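Local coordinates for hypothetical protein PA4535 (Pseudomonas aeruginosa, PDB 1Y0K), which is of unknown function but belongs to the DUF1780 family of putative endonucleases in the PD-(D/E)XK nuclease clan, at residues F37-A40 with P44-Q47; E55-V60 with H127-R132; E68-L73 with A119-K124; L183-G188 with F192-L197. All coordinates share one frame; numbering follows the deposited sequence.

Interaction 1. Residues F37-A40 with P44-Q47; sequences FLEA and PYRQ
Y45 reaches back from the loop after helix 26-40 and lays its phenol beside the last turn of that helix, meeting E39 with its hydroxyl end and L38 with its flank. The short hydrogen bond from Y45 OH to E39 OE2, probably charge-assisted, is 2.5 Å long. It uses the anti side of the carboxylate oxygen, with the hydroxyl 27° out of the carboxylate plane, while carboxylate and ring planes lie only 20° apart. E39 OE2 approaches the ring edge near its plane, and E39 CG also lies in plane at that edge, 3.8 Å from Y45 CE2. An extended chain beyond CG carries the E39 carboxylate out to the hydroxyl.

With chi1 at 63°, Y45 CG sits between the backbone N and the carbonyl carbon, which turns the ring back beside L38 and E39. Nearer the CB end of the ring, L38 CB packs obliquely at 4.0 Å from Y45 CD2.

R36, one turn earlier, forms a salt bridge with E39 OE2, so this oxygen has two partners. F50 of strand 50-51 meets Y45 edge-to-face, and the contact ties the C-terminal end of helix 26-40 to the chain entering that edge strand.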
loop_
_atom_site.group_PDB
_atom_site.type_symbol
_atom_site.label_atom_id
_atom_site.label_comp_id
_atom_site.label_asym_id
_atom_site.label_seq_id
_atom_site.Cartn_x
_atom_site.Cartn_y
_atom_site.Cartn_z
ATOM N N PHE A 37 5.352 1.512 -5.546
ATOM C CA PHE A 37 5.743 0.455 -4.602
ATOM C C PHE A 37 7.013 -0.260 -5.064
ATOM O O PHE A 37 7.950 -0.451 -4.282
ATOM C CB PHE A 37 4.563 -0.523 -4.460
ATOM C CG PHE A 37 4.831 -1.713 -3.584
ATOM C CD1 PHE A 37 5.149 -1.555 -2.239
ATOM C CD2 PHE A 37 4.689 -3.002 -4.096
ATOM C CE1 PHE A 37 5.355 -2.657 -1.422
ATOM C CE2 PHE A 37 4.902 -4.119 -3.291
ATOM C CZ PHE A 37 5.232 -3.940 -1.936
ATOM N N LEU A 38 7.060 -0.644 -6.336
ATOM C CA LEU A 38 8.239 -1.328 -6.879
ATOM C C LEU A 38 9.471 -0.415 -6.818
ATOM O O LEU A 38 10.571 -0.871 -6.502
ATOM C CB LEU A 38 7.978 -1.817 -8.316
ATOM C CG LEU A 38 6.898 -2.904 -8.458
ATOM C CD1 LEU A 38 6.615 -3.158 -9.935
ATOM C CD2 LEU A 38 7.272 -4.193 -7.735
ATOM N N GLU A 39 9.273 0.871 -7.122
ATOM C CA GLU A 39 10.342 1.866 -6.988
ATOM C C GLU A 39 10.845 1.984 -5.551
ATOM O O GLU A 39 12.048 2.068 -5.325
ATOM C CB GLU A 39 9.902 3.223 -7.537
ATOM C CG GLU A 39 9.756 3.188 -9.039
ATOM C CD GLU A 39 9.116 4.439 -9.584
ATOM O OE1 GLU A 39 8.782 5.336 -8.783
ATOM O OE2 GLU A 39 8.939 4.511 -10.818
ATOM N N ALA A 40 9.929 1.946 -4.588
ATOM C CA ALA A 40 10.293 1.950 -3.167
ATOM C C ALA A 40 11.184 0.770 -2.800
ATOM O O ALA A 40 12.100 0.908 -1.990
ATOM C CB ALA A 40 9.050 1.951 -2.298
ATOM N N PRO A 44 13.340 -3.744 -10.295
ATOM C CA PRO A 44 13.311 -3.317 -11.704
ATOM C C PRO A 44 12.049 -3.747 -12.450
ATOM O O PRO A 44 11.500 -4.823 -12.199
ATOM C CB PRO A 44 14.536 -4.000 -12.318
ATOM C CG PRO A 44 14.912 -5.086 -11.361
ATOM C CD PRO A 44 14.448 -4.673 -10.006
ATOM N N TYR A 45 11.598 -2.904 -13.372
ATOM C CA TYR A 45 10.451 -3.240 -14.198
ATOM C C TYR A 45 10.534 -2.542 -15.547
ATOM O O TYR A 45 11.198 -1.510 -15.689
ATOM C CB TYR A 45 9.141 -2.865 -13.485
ATOM C CG TYR A 45 8.950 -1.386 -13.198
ATOM C CD1 TYR A 45 8.366 -0.547 -14.145
ATOM C CD2 TYR A 45 9.324 -0.834 -11.967
ATOM C CE1 TYR A 45 8.169 0.799 -13.889
ATOM C CE2 TYR A 45 9.137 0.525 -11.701
ATOM C CZ TYR A 45 8.560 1.331 -12.670
ATOM O OH TYR A 45 8.353 2.668 -12.427
ATOM N N ARG A 46 9.868 -3.124 -16.532
ATOM C CA ARG A 46 9.635 -2.448 -17.794
ATOM C C ARG A 46 8.135 -2.219 -17.875
ATOM O O ARG A 46 7.364 -2.922 -17.217
ATOM C CB ARG A 46 10.133 -3.294 -18.964
ATOM C CG ARG A 46 11.615 -3.655 -18.899
ATOM C CD ARG A 46 12.087 -4.307 -20.195
ATOM N NE ARG A 46 11.826 -3.453 -21.355
ATOM C CZ ARG A 46 12.655 -2.516 -21.808
ATOM N NH1 ARG A 46 13.824 -2.307 -21.214
ATOM N NH2 ARG A 46 12.314 -1.789 -22.865
ATOM N N GLN A 47 7.712 -1.241 -18.670
ATOM C CA GLN A 47 6.297 -0.880 -18.736
ATOM C C GLN A 47 5.412 -2.053 -19.155
ATOM O O GLN A 47 4.291 -2.197 -18.666
ATOM C CB GLN A 47 6.082 0.298 -19.691
ATOM C CG GLN A 47 4.855 1.120 -19.369
ATOM C CD GLN A 47 4.954 1.790 -18.006
ATOM O OE1 GLN A 47 5.994 2.357 -17.642
ATOM N NE2 GLN A 47 3.875 1.720 -17.244
#

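Interaction 2. Residues E55-V60 with H127-R132; sequences EQPPDV and HNYSER
The proline-containing loop that leads into strand 60-62, and carries P58-D59, probably the PD of the PD-(D/E)XK clan motif, meets the C-terminal part of helix 119-132 here. The contact runs through P57 and Y129 and through the Q56 carbonyl and the R132 guanidinium. Both P57 and P58 follow cis peptide bonds, and P57 directs its ring at the helix. P57 CG stands over one face of the Y129 ring, 3.8 Å from the centroid and 21° off the ring normal, which meets the geometry of a CH-pi contact. The overlap is offset toward the phenol end: P57 CG comes to 3.6 Å from Y129 CZ, and P57 CB lies equally close to Y129 OH.

R132 supplies the polar half. Its chain bends at chi3, bringing the guanidinium to the loop, where R132 NH2 donates to Q56 O over 3.1 Å. The donor lies in the carbonyl plane and the N-H...O angle is 148°. The carbonyl oxygen sits at the guanidinium edge, tilted 15° from its plane.

I134, in the loop beyond the helix, touches both P57 and Y129. Just after the prolines, D59 and V60 both face F67 in a classic beta bulge. The CH-pi contact fixes how P57 and Y129 face each other, while the single bent bond leaves R132 as a lighter tie, probably helped by its positive charge.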
loop_
_atom_site.group_PDB
_atom_site.type_symbol
_atom_site.label_atom_id
_atom_site.label_comp_id
_atom_site.label_asym_id
_atom_site.label_seq_id
_atom_site.Cartn_x
_atom_site.Cartn_y
_atom_site.Cartn_z
ATOM N N GLU A 55 -10.382 -11.407 -14.942
ATOM C CA GLU A 55 -11.377 -11.143 -13.911
ATOM C C GLU A 55 -10.708 -10.443 -12.756
ATOM O O GLU A 55 -9.597 -10.806 -12.375
ATOM C CB GLU A 55 -11.996 -12.440 -13.381
ATOM C CG GLU A 55 -12.690 -13.284 -14.419
ATOM C CD GLU A 55 -14.055 -12.751 -14.828
ATOM O OE1 GLU A 55 -14.817 -12.277 -13.955
ATOM O OE2 GLU A 55 -14.370 -12.826 -16.033
ATOM N N GLN A 56 -11.385 -9.441 -12.209
ATOM C CA GLN A 56 -10.984 -8.856 -10.931
ATOM C C GLN A 56 -11.671 -9.636 -9.806
ATOM O O GLN A 56 -12.843 -10.032 -9.938
ATOM C CB GLN A 56 -11.348 -7.367 -10.863
ATOM C CG GLN A 56 -10.564 -6.472 -11.809
ATOM C CD GLN A 56 -11.268 -5.150 -12.083
ATOM O OE1 GLN A 56 -11.686 -4.446 -11.161
ATOM N NE2 GLN A 56 -11.392 -4.800 -13.356
ATOM N N PRO A 57 -10.954 -9.889 -8.701
ATOM C CA PRO A 57 -9.575 -9.494 -8.395
ATOM C C PRO A 57 -8.574 -10.435 -9.075
ATOM O O PRO A 57 -8.957 -11.539 -9.477
ATOM C CB PRO A 57 -9.506 -9.662 -6.879
ATOM C CG PRO A 57 -10.472 -10.786 -6.587
ATOM C CD PRO A 57 -11.562 -10.673 -7.607
ATOM N N PRO A 58 -7.301 -10.028 -9.177
ATOM C CA PRO A 58 -6.737 -8.762 -8.694
ATOM C C PRO A 58 -6.894 -7.618 -9.702
ATOM O O PRO A 58 -7.738 -7.697 -10.602
ATOM C CB PRO A 58 -5.262 -9.113 -8.503
ATOM C CG PRO A 58 -4.988 -10.095 -9.627
ATOM C CD PRO A 58 -6.270 -10.877 -9.808
ATOM N N ASP A 59 -6.080 -6.570 -9.553
ATOM C CA ASP A 59 -6.134 -5.398 -10.437
ATOM C C ASP A 59 -4.984 -5.350 -11.424
ATOM O O ASP A 59 -5.182 -5.037 -12.605
ATOM C CB ASP A 59 -6.135 -4.100 -9.624
ATOM C CG ASP A 59 -7.340 -3.985 -8.713
ATOM O OD1 ASP A 59 -8.488 -4.123 -9.201
ATOM O OD2 ASP A 59 -7.142 -3.750 -7.504
ATOM N N VAL A 60 -3.784 -5.638 -10.930
ATOM C CA VAL A 60 -2.570 -5.497 -11.717
ATOM C C VAL A 60 -1.692 -6.723 -11.546
ATOM O O VAL A 60 -1.318 -7.082 -10.422
ATOM C CB VAL A 60 -1.776 -4.222 -11.304
ATOM C CG1 VAL A 60 -0.451 -4.132 -12.063
ATOM C CG2 VAL A 60 -2.618 -2.956 -11.521
ATOM N N HIS A 127 -14.926 -10.339 3.066
ATOM C CA HIS A 127 -16.337 -10.772 3.004
ATOM C C HIS A 127 -16.824 -10.983 1.573
ATOM O O HIS A 127 -17.330 -12.062 1.247
ATOM C CB HIS A 127 -17.266 -9.776 3.706
ATOM C CG HIS A 127 -18.719 -10.119 3.557
ATOM N ND1 HIS A 127 -19.282 -11.223 4.155
ATOM C CD2 HIS A 127 -19.710 -9.529 2.846
ATOM C CE1 HIS A 127 -20.564 -11.288 3.841
ATOM N NE2 HIS A 127 -20.849 -10.274 3.044
ATOM N N ASN A 128 -16.679 -9.950 0.742
ATOM C CA ASN A 128 -17.135 -9.994 -0.649
ATOM C C ASN A 128 -16.522 -11.175 -1.390
ATOM O O ASN A 128 -17.216 -11.901 -2.102
ATOM C CB ASN A 128 -16.824 -8.680 -1.381
ATOM C CG ASN A 128 -17.713 -7.514 -0.934
ATOM O OD1 ASN A 128 -18.747 -7.703 -0.290
ATOM N ND2 ASN A 128 -17.312 -6.302 -1.299
ATOM N N TYR A 129 -15.220 -11.372 -1.207
ATOM C CA TYR A 129 -14.517 -12.470 -1.868
ATOM C C TYR A 129 -14.905 -13.852 -1.328
ATOM O O TYR A 129 -14.997 -14.813 -2.095
ATOM C CB TYR A 129 -12.995 -12.231 -1.824
ATOM C CG TYR A 129 -12.577 -10.984 -2.585
ATOM C CD1 TYR A 129 -13.447 -10.372 -3.483
ATOM C CD2 TYR A 129 -11.301 -10.431 -2.430
ATOM C CE1 TYR A 129 -13.093 -9.242 -4.189
ATOM C CE2 TYR A 129 -10.929 -9.279 -3.146
ATOM C CZ TYR A 129 -11.836 -8.705 -4.029
ATOM O OH TYR A 129 -11.531 -7.590 -4.768
ATOM N N SER A 130 -15.140 -13.950 -0.017
ATOM C CA SER A 130 -15.635 -15.197 0.582
ATOM C C SER A 130 -16.996 -15.576 0.010
ATOM O O SER A 130 -17.237 -16.747 -0.319
ATOM C CB SER A 130 -15.713 -15.077 2.109
ATOM O OG SER A 130 -14.410 -15.131 2.672
ATOM N N GLU A 131 -17.867 -14.578 -0.136
ATOM C CA GLU A 131 -19.206 -14.797 -0.692
ATOM C C GLU A 131 -19.179 -15.262 -2.144
ATOM O O GLU A 131 -20.071 -16.007 -2.574
ATOM C CB GLU A 131 -20.069 -13.544 -0.552
ATOM C CG GLU A 131 -20.559 -13.302 0.876
ATOM C CD GLU A 131 -21.405 -14.466 1.418
ATOM O OE1 GLU A 131 -22.371 -14.888 0.740
ATOM O OE2 GLU A 131 -21.093 -14.966 2.514
ATOM N N ARG A 132 -18.156 -14.842 -2.889
ATOM C CA ARG A 132 -18.023 -15.208 -4.301
ATOM C C ARG A 132 -17.184 -16.476 -4.530
ATOM O O ARG A 132 -17.095 -16.975 -5.652
ATOM C CB ARG A 132 -17.442 -14.041 -5.099
ATOM C CG ARG A 132 -18.396 -12.859 -5.273
ATOM C CD ARG A 132 -17.653 -11.599 -5.673
ATOM N NE ARG A 132 -16.947 -11.741 -6.942
ATOM C CZ ARG A 132 -16.080 -10.858 -7.430
ATOM N NH1 ARG A 132 -15.792 -9.749 -6.753
ATOM N NH2 ARG A 132 -15.483 -11.090 -8.591
#

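Interaction 3. Residues E68-L73 with A119-K124; sequences EVFFVL and APTLRK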
loop_
_atom_site.group_PDB
_atom_site.type_symbol
_atom_site.label_atom_id
_atom_site.label_comp_id
_atom_site.label_asym_id
_atom_site.label_seq_id
_atom_site.Cartn_x
_atom_site.Cartn_y
_atom_site.Cartn_z
ATOM N N GLU A 68 -3.808 -6.565 -5.732
ATOM C CA GLU A 68 -5.153 -6.089 -5.465
ATOM C C GLU A 68 -4.993 -4.748 -4.751
ATOM O O GLU A 68 -4.605 -4.693 -3.582
ATOM C CB GLU A 68 -5.881 -7.119 -4.601
ATOM C CG GLU A 68 -7.225 -6.696 -4.008
ATOM C CD GLU A 68 -8.347 -6.703 -5.003
ATOM O OE1 GLU A 68 -8.090 -6.882 -6.225
ATOM O OE2 GLU A 68 -9.506 -6.533 -4.545
ATOM N N VAL A 69 -5.258 -3.677 -5.481
ATOM C CA VAL A 69 -4.879 -2.331 -5.032
ATOM C C VAL A 69 -6.060 -1.607 -4.395
ATOM O O VAL A 69 -7.159 -1.568 -4.964
ATOM C CB VAL A 69 -4.319 -1.513 -6.216
ATOM C CG1 VAL A 69 -4.042 -0.060 -5.810
ATOM C CG2 VAL A 69 -3.045 -2.192 -6.746
ATOM N N PHE A 70 -5.848 -1.047 -3.208
ATOM C CA PHE A 70 -6.897 -0.235 -2.596
ATOM C C PHE A 70 -6.327 1.024 -1.953
ATOM O O PHE A 70 -5.129 1.107 -1.698
ATOM C CB PHE A 70 -7.753 -1.058 -1.627
ATOM C CG PHE A 70 -7.029 -1.529 -0.392
ATOM C CD1 PHE A 70 -7.270 -0.917 0.841
ATOM C CD2 PHE A 70 -6.140 -2.609 -0.449
ATOM C CE1 PHE A 70 -6.632 -1.370 2.007
ATOM C CE2 PHE A 70 -5.476 -3.064 0.712
ATOM C CZ PHE A 70 -5.719 -2.441 1.937
ATOM N N PHE A 71 -7.198 2.006 -1.730
ATOM C CA PHE A 71 -6.784 3.322 -1.252
ATOM C C PHE A 71 -7.315 3.591 0.137
ATOM O O PHE A 71 -8.505 3.357 0.421
ATOM C CB PHE A 71 -7.218 4.408 -2.238
ATOM C CG PHE A 71 -6.597 4.251 -3.595
ATOM C CD1 PHE A 71 -7.149 3.373 -4.534
ATOM C CD2 PHE A 71 -5.447 4.962 -3.930
ATOM C CE1 PHE A 71 -6.550 3.198 -5.792
ATOM C CE2 PHE A 71 -4.849 4.802 -5.184
ATOM C CZ PHE A 71 -5.411 3.917 -6.111
ATOM N N VAL A 72 -6.411 4.048 0.999
ATOM C CA VAL A 72 -6.706 4.379 2.393
ATOM C C VAL A 72 -6.444 5.873 2.544
ATOM O O VAL A 72 -5.304 6.302 2.713
ATOM C CB VAL A 72 -5.836 3.556 3.371
ATOM C CG1 VAL A 72 -6.181 3.892 4.836
ATOM C CG2 VAL A 72 -6.018 2.054 3.117
ATOM N N LEU A 73 -7.515 6.652 2.434
ATOM C CA LEU A 73 -7.423 8.110 2.465
ATOM C C LEU A 73 -8.245 8.674 3.624
ATOM O O LEU A 73 -8.863 7.921 4.380
ATOM C CB LEU A 73 -7.888 8.701 1.122
ATOM C CG LEU A 73 -7.324 8.077 -0.161
ATOM C CD1 LEU A 73 -8.051 8.610 -1.396
ATOM C CD2 LEU A 73 -5.838 8.343 -0.265
ATOM N N ALA A 119 -8.237 -1.750 8.055
ATOM C CA ALA A 119 -9.164 -2.816 8.459
ATOM C C ALA A 119 -10.552 -2.733 7.807
ATOM O O ALA A 119 -11.054 -3.745 7.312
ATOM C CB ALA A 119 -9.267 -2.899 9.981
ATOM N N PRO A 120 -11.189 -1.544 7.808
ATOM C CA PRO A 120 -12.538 -1.487 7.231
ATOM C C PRO A 120 -12.614 -2.035 5.803
ATOM O O PRO A 120 -13.478 -2.867 5.499
ATOM C CB PRO A 120 -12.871 0.005 7.296
ATOM C CG PRO A 120 -12.113 0.464 8.529
ATOM C CD PRO A 120 -10.790 -0.231 8.361
ATOM N N THR A 121 -11.696 -1.602 4.942
ATOM C CA THR A 121 -11.698 -2.047 3.552
ATOM C C THR A 121 -11.316 -3.522 3.437
ATOM O O THR A 121 -11.951 -4.273 2.693
ATOM C CB THR A 121 -10.784 -1.141 2.689
ATOM O OG1 THR A 121 -11.356 0.171 2.661
ATOM C CG2 THR A 121 -10.701 -1.649 1.261
ATOM N N LEU A 122 -10.289 -3.937 4.175
ATOM C CA LEU A 122 -9.881 -5.345 4.138
ATOM C C LEU A 122 -10.992 -6.296 4.599
ATOM O O LEU A 122 -11.166 -7.362 4.009
ATOM C CB LEU A 122 -8.583 -5.582 4.901
ATOM C CG LEU A 122 -7.334 -5.047 4.169
ATOM C CD1 LEU A 122 -6.110 -5.239 5.028
ATOM C CD2 LEU A 122 -7.118 -5.747 2.805
ATOM N N ARG A 123 -11.751 -5.893 5.624
ATOM C CA ARG A 123 -12.904 -6.686 6.093
ATOM C C ARG A 123 -13.976 -6.833 5.006
ATOM O O ARG A 123 -14.508 -7.929 4.802
ATOM C CB ARG A 123 -13.519 -6.069 7.354
ATOM C CG ARG A 123 -12.609 -6.184 8.574
ATOM C CD ARG A 123 -13.115 -5.359 9.754
ATOM N NE ARG A 123 -12.131 -5.326 10.837
ATOM C CZ ARG A 123 -11.966 -4.304 11.673
ATOM N NH1 ARG A 123 -12.717 -3.214 11.568
ATOM N NH2 ARG A 123 -11.033 -4.368 12.611
ATOM N N LYS A 124 -14.276 -5.731 4.319
ATOM C CA LYS A 124 -15.277 -5.724 3.250
ATOM C C LYS A 124 -14.835 -6.610 2.092
ATOM O O LYS A 124 -15.626 -7.413 1.568
ATOM C CB LYS A 124 -15.535 -4.306 2.739
ATOM C CG LYS A 124 -16.276 -3.383 3.702
ATOM C CD LYS A 124 -16.489 -2.009 3.048
ATOM C CE LYS A 124 -17.284 -1.054 3.944
ATOM N NZ LYS A 124 -18.747 -1.371 3.973
HETATM O O HOH W 1 -9.707 2.247 2.808
#
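F70 meets two successive helix residues, T121 and L122, at different parts of its ring. The methyl T121 CG2 comes obliquely within 3.5 Å of F70 CD1, and the two side chains run past each other in opposite directions. At the far end of the ring, L122 CD2 lies 3.7 Å from F70 CZ, its side chain crossing that of F70 at about a right angle.

F70 has chi1 67°, which places the ring against T121 and L122. In T121 the methyl is anti to the backbone N, beside the carbonyl carbon, and OG1 takes the other branch (chi1 -65°). T121 OG1 is 2.7 Å from a water oxygen, and the same water donates to F71 O at 2.9 Å, bridging strand and helix.

Further out, L141 of the adjacent parallel strand 140-146 touches both F70 and L122. Backbone bonds from F70 to L142 and F144 fix its place in the sheet, while E68 OE2 forms a salt bridge with K125, a second polar tie between strand and helix. Helix 119-132 is thereby seated on one face of the mixed sheet. The direct side-chain contact is apolar; its polar complement is the water, linking T121 OG1 to a strand carbonyl.

Interaction 4. Residues L183-G188 with F192-L197; sequences LFAHSG and FLRANL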
loop_
_atom_site.group_PDB
_atom_site.type_symbol
_atom_site.label_atom_id
_atom_site.label_comp_id
_atom_site.label_asym_id
_atom_site.label_seq_id
_atom_site.Cartn_x
_atom_site.Cartn_y
_atom_site.Cartn_z
ATOM N N LEU A 183 3.949 -5.955 4.810
ATOM C CA LEU A 183 3.485 -6.362 6.149
ATOM C C LEU A 183 3.634 -7.854 6.381
ATOM O O LEU A 183 4.063 -8.273 7.458
ATOM C CB LEU A 183 2.037 -5.937 6.417
ATOM C CG LEU A 183 1.737 -4.435 6.385
ATOM C CD1 LEU A 183 0.333 -4.166 6.903
ATOM C CD2 LEU A 183 2.760 -3.655 7.217
ATOM N N PHE A 184 3.257 -8.648 5.381
ATOM C CA PHE A 184 3.488 -10.088 5.410
ATOM C C PHE A 184 3.468 -10.645 4.001
ATOM O O PHE A 184 2.901 -10.042 3.094
ATOM C CB PHE A 184 2.483 -10.827 6.323
ATOM C CG PHE A 184 1.066 -10.914 5.779
ATOM C CD1 PHE A 184 0.702 -11.912 4.871
ATOM C CD2 PHE A 184 0.081 -10.038 6.236
ATOM C CE1 PHE A 184 -0.609 -12.009 4.395
ATOM C CE2 PHE A 184 -1.235 -10.131 5.780
ATOM C CZ PHE A 184 -1.584 -11.116 4.857
ATOM N N ALA A 185 4.104 -11.800 3.816
ATOM C CA ALA A 185 4.074 -12.468 2.523
ATOM C C ALA A 185 4.325 -13.946 2.744
ATOM O O ALA A 185 5.335 -14.320 3.355
ATOM C CB ALA A 185 5.105 -11.883 1.590
ATOM N N HIS A 186 3.381 -14.771 2.295
ATOM C CA HIS A 186 3.493 -16.218 2.451
ATOM C C HIS A 186 4.546 -16.800 1.516
ATOM O O HIS A 186 4.958 -16.165 0.550
ATOM C CB HIS A 186 2.150 -16.904 2.210
ATOM C CG HIS A 186 1.187 -16.768 3.343
ATOM N ND1 HIS A 186 1.211 -17.598 4.448
ATOM C CD2 HIS A 186 0.154 -15.916 3.533
ATOM C CE1 HIS A 186 0.236 -17.254 5.270
ATOM N NE2 HIS A 186 -0.417 -16.235 4.740
ATOM N N SER A 187 4.959 -18.034 1.797
ATOM C CA SER A 187 6.018 -18.693 1.029
ATOM C C SER A 187 5.802 -18.687 -0.487
ATOM O O SER A 187 6.772 -18.638 -1.254
ATOM C CB SER A 187 6.229 -20.123 1.546
ATOM O OG SER A 187 5.086 -20.923 1.287
ATOM N N GLY A 188 4.541 -18.722 -0.915
ATOM C CA GLY A 188 4.183 -18.687 -2.337
ATOM C C GLY A 188 4.223 -17.325 -3.015
ATOM O O GLY A 188 4.125 -17.236 -4.239
ATOM N N PHE A 192 10.389 -10.971 -4.504
ATOM C CA PHE A 192 10.637 -9.563 -4.183
ATOM C C PHE A 192 9.832 -9.075 -2.977
ATOM O O PHE A 192 10.280 -8.201 -2.245
ATOM C CB PHE A 192 10.502 -8.625 -5.402
ATOM C CG PHE A 192 9.086 -8.426 -5.894
ATOM C CD1 PHE A 192 8.263 -7.447 -5.329
ATOM C CD2 PHE A 192 8.589 -9.191 -6.950
ATOM C CE1 PHE A 192 6.950 -7.258 -5.787
ATOM C CE2 PHE A 192 7.275 -9.002 -7.426
ATOM C CZ PHE A 192 6.457 -8.038 -6.840
ATOM N N LEU A 193 8.658 -9.659 -2.759
ATOM C CA LEU A 193 7.899 -9.377 -1.543
ATOM C C LEU A 193 8.564 -9.993 -0.307
ATOM O O LEU A 193 8.797 -9.313 0.688
ATOM C CB LEU A 193 6.448 -9.856 -1.687
ATOM C CG LEU A 193 5.625 -9.059 -2.703
ATOM C CD1 LEU A 193 4.251 -9.691 -2.903
ATOM C CD2 LEU A 193 5.493 -7.588 -2.276
ATOM N N ARG A 194 8.883 -11.283 -0.390
ATOM C CA ARG A 194 9.487 -11.998 0.728
ATOM C C ARG A 194 10.824 -11.401 1.148
ATOM O O ARG A 194 11.123 -11.308 2.342
ATOM C CB ARG A 194 9.607 -13.484 0.395
ATOM C CG ARG A 194 8.243 -14.175 0.511
ATOM C CD ARG A 194 8.314 -15.681 0.337
ATOM N NE ARG A 194 8.692 -16.030 -1.028
ATOM C CZ ARG A 194 9.904 -16.456 -1.377
ATOM N NH1 ARG A 194 10.852 -16.599 -0.455
ATOM N NH2 ARG A 194 10.167 -16.739 -2.644
ATOM N N ALA A 195 11.588 -10.949 0.155
ATOM C CA ALA A 195 12.903 -10.333 0.373
ATOM C C ALA A 195 12.858 -9.044 1.194
ATOM O O ALA A 195 13.860 -8.647 1.793
ATOM C CB ALA A 195 13.576 -10.065 -0.961
ATOM N N ASN A 196 11.693 -8.408 1.244
ATOM C CA ASN A 196 11.544 -7.120 1.904
ATOM C C ASN A 196 10.782 -7.139 3.239
ATOM O O ASN A 196 10.413 -6.115 3.757
ATOM C CB ASN A 196 10.943 -6.106 0.942
ATOM C CG ASN A 196 11.933 -5.660 -0.097
ATOM O OD1 ASN A 196 12.782 -4.830 0.176
ATOM N ND2 ASN A 196 11.858 -6.243 -1.274
ATOM N N LEU A 197 10.538 -8.328 3.771
ATOM C CA LEU A 197 9.982 -8.455 5.106
ATOM C C LEU A 197 10.934 -7.903 6.159
ATOM O O LEU A 197 12.134 -7.982 6.004
ATOM C CB LEU A 197 9.648 -9.907 5.415
ATOM C CG LEU A 197 8.528 -10.525 4.590
ATOM C CD1 LEU A 197 8.508 -12.037 4.775
ATOM C CD2 LEU A 197 7.199 -9.899 4.969
#
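Apolar contacts gather around A185, whose methyl points at the short helix. A185 CB lies 4.1 Å from L193 CB and 4.0 Å from R194 CG, so the aliphatic base of the arginine shares this side with the leucine. L197 comes in with one branch: its CD2 is 3.7 Å from F184 CA and 3.8 Å from A185 N, resting on the strand backbone more than on side chains.

These residues join the end of strand 179-185, across a connecting loop, to the short helix 191-194 and then the type I beta turn from R194 to L197, before edge strand 201-202. L183 and F184, both facing L172, form a classic beta bulge in the strand. N196 ND2 of the turn donates back to F192 O in the helix at 2.7 Å, with the carbonyl in the amide plane and an N-H...O angle of 159°.

Polar proximity centres on R194. Its chain bends at chi3 (-67°), passing its CD 3.4 Å from H186 O and bringing NE beside the S187 carbonyl. The angle there is poor for hydrogen bonding. R194 NE instead bonds A189 O, in the connection between the two segments, and the guanidinium meets the carbonyls of H186 and S187 obliquely.

How the interactions relate
Interactions 1, 2 and 4 follow in series, while interaction 3 is nested within the loop closed by interaction 2. Interactions 2 and 3 share helix 119-132; their centres are 12 Å apart, and they touch through D59 OD2 and V69 N (2.8 Å, a probable hydrogen bond). Together they bring D59 close to E68, as expected of the acidic site of the PD-(D/E)XK clan, if these residues are its counterparts. Interactions 1 and 4, 16 Å apart between centres, meet by packing of L38 on F192 and of F37 on L193. Interactions 1 and 3 lie about 22 Å apart between centres, on opposite sides of the chain's centre. Interactions 3 and 4 both reach the seven-stranded mixed sheet, which connects the two groups.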